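Local atomic coordinates of galactose-binding lectin (Arachis hypogaea, PDB entry 6VC3), a protein that binds galactose-containing sugars as a calcium- and manganese-dependent legume lectin that assembles into a homotetramer. Residues V120-Y125 with V151-V156; P81-I86 with S209-G214. All coordinates share one frame; numbering follows the deposited sequence.

Contact 1 of 2, residues V120-Y125 with V151-V156. With MN (manganese (II) ion), chain F; CA (calcium ion), chain G; QWJ (6-S-(prop-2-yn-1-yl)-6-thio-beta-D-glucopyranosyl 1-thio-beta-D-galactopyranoside), chain E.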
# COMPACT_ATOMS: atom_id res chain seq x y z
N VAL A 120 11.02 15.89 16.74
CA VAL A 120 12.34 15.28 16.57
C VAL A 120 13.17 16.29 15.79
O VAL A 120 12.94 16.50 14.59
CB VAL A 120 12.36 13.87 15.90
CG1 VAL A 120 13.79 13.32 15.84
CG2 VAL A 120 11.43 12.89 16.61
N GLU A 121 14.09 16.96 16.49
CA GLU A 121 14.95 17.97 15.89
C GLU A 121 16.29 17.39 15.43
O GLU A 121 16.78 16.40 15.98
CB GLU A 121 15.18 19.14 16.86
CG GLU A 121 15.83 18.74 18.17
CD GLU A 121 16.42 19.89 18.95
OE1 GLU A 121 15.67 20.85 19.24
OE2 GLU A 121 17.61 19.82 19.30
N PHE A 122 16.85 18.03 14.39
CA PHE A 122 18.14 17.76 13.76
C PHE A 122 18.87 19.09 13.79
O PHE A 122 18.90 19.85 12.82
CB PHE A 122 17.93 17.19 12.35
CG PHE A 122 17.16 15.89 12.35
CD1 PHE A 122 17.81 14.67 12.46
CD2 PHE A 122 15.77 15.89 12.27
CE1 PHE A 122 17.09 13.47 12.47
CE2 PHE A 122 15.05 14.70 12.31
CZ PHE A 122 15.71 13.50 12.41
N ASP A 123 19.38 19.38 14.98
CA ASP A 123 20.01 20.62 15.37
C ASP A 123 21.48 20.68 14.99
O ASP A 123 22.26 19.80 15.39
CB ASP A 123 19.83 20.80 16.87
CG ASP A 123 19.87 22.24 17.30
OD1 ASP A 123 20.54 23.03 16.63
OD2 ASP A 123 19.20 22.57 18.28
N THR A 124 21.84 21.78 14.25
CA THR A 124 23.17 22.06 13.69
C THR A 124 23.86 23.30 14.29
O THR A 124 24.92 23.70 13.79
CB THR A 124 23.04 22.24 12.16
OG1 THR A 124 22.39 23.47 11.86
CG2 THR A 124 22.33 21.08 11.49
N TYR A 125 23.29 23.89 15.36
CA TYR A 125 23.86 25.06 16.05
C TYR A 125 23.60 24.97 17.55
O TYR A 125 22.47 24.68 17.96
CB TYR A 125 23.33 26.41 15.48
CG TYR A 125 23.98 27.61 16.14
CD1 TYR A 125 23.47 28.15 17.31
CD2 TYR A 125 25.13 28.19 15.60
CE1 TYR A 125 24.11 29.19 17.97
CE2 TYR A 125 25.75 29.27 16.23
CZ TYR A 125 25.24 29.77 17.42
OH TYR A 125 25.84 30.84 18.06
N VAL A 151 21.05 13.24 21.57
CA VAL A 151 22.08 12.28 21.23
C VAL A 151 23.09 13.01 20.31
O VAL A 151 22.67 13.69 19.38
CB VAL A 151 21.51 10.95 20.62
CG1 VAL A 151 20.81 11.17 19.27
CG2 VAL A 151 22.56 9.85 20.52
N PRO A 152 24.42 12.86 20.53
CA PRO A 152 25.39 13.50 19.62
C PRO A 152 25.25 12.94 18.20
O PRO A 152 25.03 11.73 17.99
CB PRO A 152 26.75 13.13 20.24
CG PRO A 152 26.44 12.76 21.66
CD PRO A 152 25.11 12.10 21.59
N TRP A 153 25.34 13.84 17.22
CA TRP A 153 25.16 13.56 15.80
C TRP A 153 26.11 14.47 14.99
O TRP A 153 26.82 15.31 15.57
CB TRP A 153 23.66 13.80 15.46
CG TRP A 153 23.25 13.62 14.02
CD1 TRP A 153 23.30 12.46 13.29
CD2 TRP A 153 22.67 14.61 13.17
NE1 TRP A 153 22.83 12.70 12.02
CE2 TRP A 153 22.44 14.01 11.91
CE3 TRP A 153 22.36 15.98 13.33
CZ2 TRP A 153 21.88 14.72 10.84
CZ3 TRP A 153 21.81 16.68 12.27
CH2 TRP A 153 21.59 16.05 11.03
N ASN A 154 26.18 14.27 13.67
CA ASN A 154 27.02 15.09 12.80
C ASN A 154 26.25 15.40 11.52
O ASN A 154 25.85 14.48 10.81
CB ASN A 154 28.38 14.42 12.52
CG ASN A 154 29.28 15.15 11.54
OD1 ASN A 154 29.34 16.40 11.47
ND2 ASN A 154 30.05 14.38 10.78
N SER A 155 25.99 16.69 11.26
CA SER A 155 25.31 17.12 10.04
C SER A 155 26.36 17.35 8.97
O SER A 155 27.19 18.25 9.11
CB SER A 155 24.45 18.37 10.27
OG SER A 155 23.65 18.68 9.14
N VAL A 156 26.38 16.48 7.95
CA VAL A 156 27.33 16.57 6.84
C VAL A 156 26.67 17.37 5.69
O VAL A 156 25.57 17.02 5.25
CB VAL A 156 27.84 15.17 6.40
CG1 VAL A 156 28.77 15.26 5.18
CG2 VAL A 156 28.51 14.44 7.56
MN MN F . 18.98 21.53 20.07
CA CA G . 20.30 24.98 18.30
C4 QWJ E . 22.11 30.95 15.24
C3 QWJ E . 21.30 31.17 16.52
C5 QWJ E . 23.31 31.90 15.22
C1 QWJ E . 22.18 33.51 16.56
C2 QWJ E . 20.93 32.64 16.66
C6 QWJ E . 24.13 31.81 13.96
O5 QWJ E . 22.86 33.26 15.34
O2 QWJ E . 20.26 32.87 17.89
O3 QWJ E . 20.14 30.36 16.53
O4 QWJ E . 21.30 31.20 14.10
O6 QWJ E . 25.51 32.10 14.21
S1 QWJ E . 21.78 35.27 16.71
O HOH W 1 17.24 22.66 20.38
O HOH W 2 18.59 20.25 21.86
O HOH W 3 19.63 25.89 16.31
O HOH W 4 18.16 25.26 18.94

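Contact 2 of 2, residues P81-I86 with S209-G214. With QWJ (6-S-(prop-2-yn-1-yl)-6-thio-beta-D-glucopyranosyl 1-thio-beta-D-galactopyranoside), chain E.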
# COMPACT_ATOMS: atom_id res chain seq x y z
N PRO A 81 26.40 27.58 9.05
CA PRO A 81 25.37 26.57 8.74
C PRO A 81 24.41 26.38 9.92
O PRO A 81 24.74 25.72 10.91
CB PRO A 81 26.17 25.31 8.42
CG PRO A 81 27.56 25.76 8.20
CD PRO A 81 27.75 26.98 9.04
N ALA A 82 23.26 27.07 9.83
CA ALA A 82 22.26 27.09 10.90
C ALA A 82 20.84 27.25 10.30
O ALA A 82 20.74 27.73 9.19
CB ALA A 82 22.58 28.22 11.87
N ASP A 83 19.77 26.78 10.98
CA ASP A 83 19.76 26.27 12.35
C ASP A 83 19.39 24.79 12.51
O ASP A 83 19.69 24.20 13.56
CB ASP A 83 18.82 27.13 13.19
CG ASP A 83 19.53 28.32 13.80
OD1 ASP A 83 19.65 29.39 13.10
OD2 ASP A 83 19.94 28.22 14.97
N GLY A 84 18.76 24.22 11.49
CA GLY A 84 18.34 22.83 11.49
C GLY A 84 16.90 22.61 11.10
O GLY A 84 16.17 23.55 10.80
N ILE A 85 16.50 21.35 11.10
CA ILE A 85 15.15 20.90 10.76
C ILE A 85 14.51 20.19 11.98
O ILE A 85 15.20 19.47 12.70
CB ILE A 85 15.17 19.97 9.51
CG1 ILE A 85 15.80 20.67 8.26
CG2 ILE A 85 13.77 19.40 9.18
CD1 ILE A 85 16.26 19.70 7.06
N ILE A 86 13.21 20.40 12.18
CA ILE A 86 12.45 19.70 13.20
C ILE A 86 11.21 19.02 12.52
O ILE A 86 10.49 19.66 11.76
CB ILE A 86 12.07 20.58 14.42
CG1 ILE A 86 11.48 19.71 15.57
CG2 ILE A 86 11.17 21.77 14.05
CD1 ILE A 86 11.26 20.41 16.91
N SER A 209 14.49 26.94 10.23
CA SER A 209 14.64 28.37 10.43
C SER A 209 16.11 28.78 10.40
O SER A 209 17.00 27.93 10.46
CB SER A 209 14.00 28.81 11.74
OG SER A 209 14.66 28.25 12.86
N GLY A 210 16.34 30.08 10.24
CA GLY A 210 17.67 30.66 10.26
C GLY A 210 17.68 31.96 11.04
O GLY A 210 16.64 32.38 11.55
N SER A 211 18.83 32.61 11.12
CA SER A 211 18.96 33.92 11.76
C SER A 211 19.54 34.95 10.74
O SER A 211 19.39 34.76 9.53
CB SER A 211 19.81 33.82 13.02
OG SER A 211 21.11 33.38 12.67
N LEU A 212 20.19 36.04 11.23
CA LEU A 212 20.85 37.03 10.38
C LEU A 212 22.12 36.40 9.79
O LEU A 212 22.30 36.41 8.57
CB LEU A 212 21.19 38.30 11.18
CG LEU A 212 21.77 39.48 10.38
CD1 LEU A 212 20.94 40.70 10.58
CD2 LEU A 212 23.21 39.74 10.74
N GLY A 213 22.95 35.82 10.68
CA GLY A 213 24.22 35.17 10.37
C GLY A 213 24.18 33.68 10.07
O GLY A 213 24.96 33.19 9.24
N GLY A 214 23.26 32.98 10.73
CA GLY A 214 23.08 31.55 10.58
C GLY A 214 22.09 31.16 9.52
O GLY A 214 20.88 31.28 9.72
C4 QWJ E . 22.11 30.95 15.24
C3 QWJ E . 21.30 31.17 16.52
C5 QWJ E . 23.31 31.90 15.22
C1 QWJ E . 22.18 33.51 16.56
C2 QWJ E . 20.93 32.64 16.66
C6 QWJ E . 24.13 31.81 13.96
O5 QWJ E . 22.86 33.26 15.34
O2 QWJ E . 20.26 32.87 17.89
O3 QWJ E . 20.14 30.36 16.53
O4 QWJ E . 21.30 31.20 14.10
O6 QWJ E . 25.51 32.10 14.21
S1 QWJ E . 21.78 35.27 16.71

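Contact 1 of 2, residues V120-Y125 with V151-V156
Phe-122 turns an edge of its ring toward one face of Trp-153, a T-shaped pair with centroids 5.7 Å apart and planes at 70°. The closest touch between these two residues brings Phe-122 CB to the indole rim at Trp-153 CZ3, 3.9 Å away. Trp-153 holds its indole out from the main chain, CG trans to N (chi1 178°), and thereby spans the gap to strand 117-123. Beyond this strand, the methyl CG2 of Thr-124 lies 3.6 Å from Ser-155 OG, while Thr-124 OG1 bonds to Gln-216.

Asp-123 points away from Trp-153, to the metals. Its OD2 bridges manganese at 2.1 Å and calcium at 2.6 Å; OD1 binds calcium and accepts the N-H of Tyr-125 in a nearly straight bond (3.1 Å, 170°) that closes an Asx turn. Glu-121 adds OE2 to manganese, and Tyr-125 gives calcium its carbonyl O at 2.2 Å; Asp-132 and His-137 complete the protein ligands of manganese, Asn-127 and Asp-132 those of calcium. The Tyr-125 ring lays a face against the galactose, with C4 over its centre. Alternation along the strand divides the chemistry: apolar Phe-122 faces the core, while Glu-121 and Asp-123 hold cations that probably offset their charge.

Contact 2 of 2, residues P81-I86 with S209-G214
Asp-83 meets segment 209-214 first through its backbone: its N-H bonds to Ser-209 O at 3.0 Å, in the carbonyl plane but bent (139°). Along the side chain, CB rests 3.4 Å from the same Ser-209 O, and CG brings the carboxylate before two galactose hydroxyls. Asp-83 OD1 takes the proton of galactose O4 at 2.6 Å and Asp-83 OD2 that of galactose O3 at 2.7 Å, one oxygen for each neighbouring hydroxyl, a match that suits a short, forked acid. The cis peptide between Ala-82 and Asp-83 belongs to the binding-site architecture of legume lectins.

Ser-211 OG also approaches galactose O4, at 2.6 Å, and accepts the N-H of Gly-214 in an ST motif, which ties the sugar-facing hydroxyl to its own loop. With no side chain, Gly-214 lets its CA pack 3.6 Å from Ala-82 CB and sit beside the sugar.

Asp-80 and Asn-127 add further bonds to the galactose. The two segments sit where strands 84-91 and 201-209, neighbours in the seven-stranded sheet, reach the binding loops, with Ile-85 packed on Phe-71 of strand 64-75 and His-218 of strand 216-229.

How the contacts relate
Contact 1 is nested in sequence inside the loop closed by contact 2, and their centres are 12 Å apart. Strands 117-123 and 84-91 join them as neighbours in one sheet, where Phe-122 N bonds to Ile-85 O at 2.8 Å. Nearer the sugar, Thr-124 OG1 lies 3.3 Å from Asp-83 O, a carbonyl that would have to compete with Gln-216 for the one hydroxyl proton. The galactose lies between the two contacts and is held from both. The side chain of Asp-83 lies about 5 Å from calcium and about 8 Å from manganese, consistent with the metals ordering the sugar site without touching the sugar themselves.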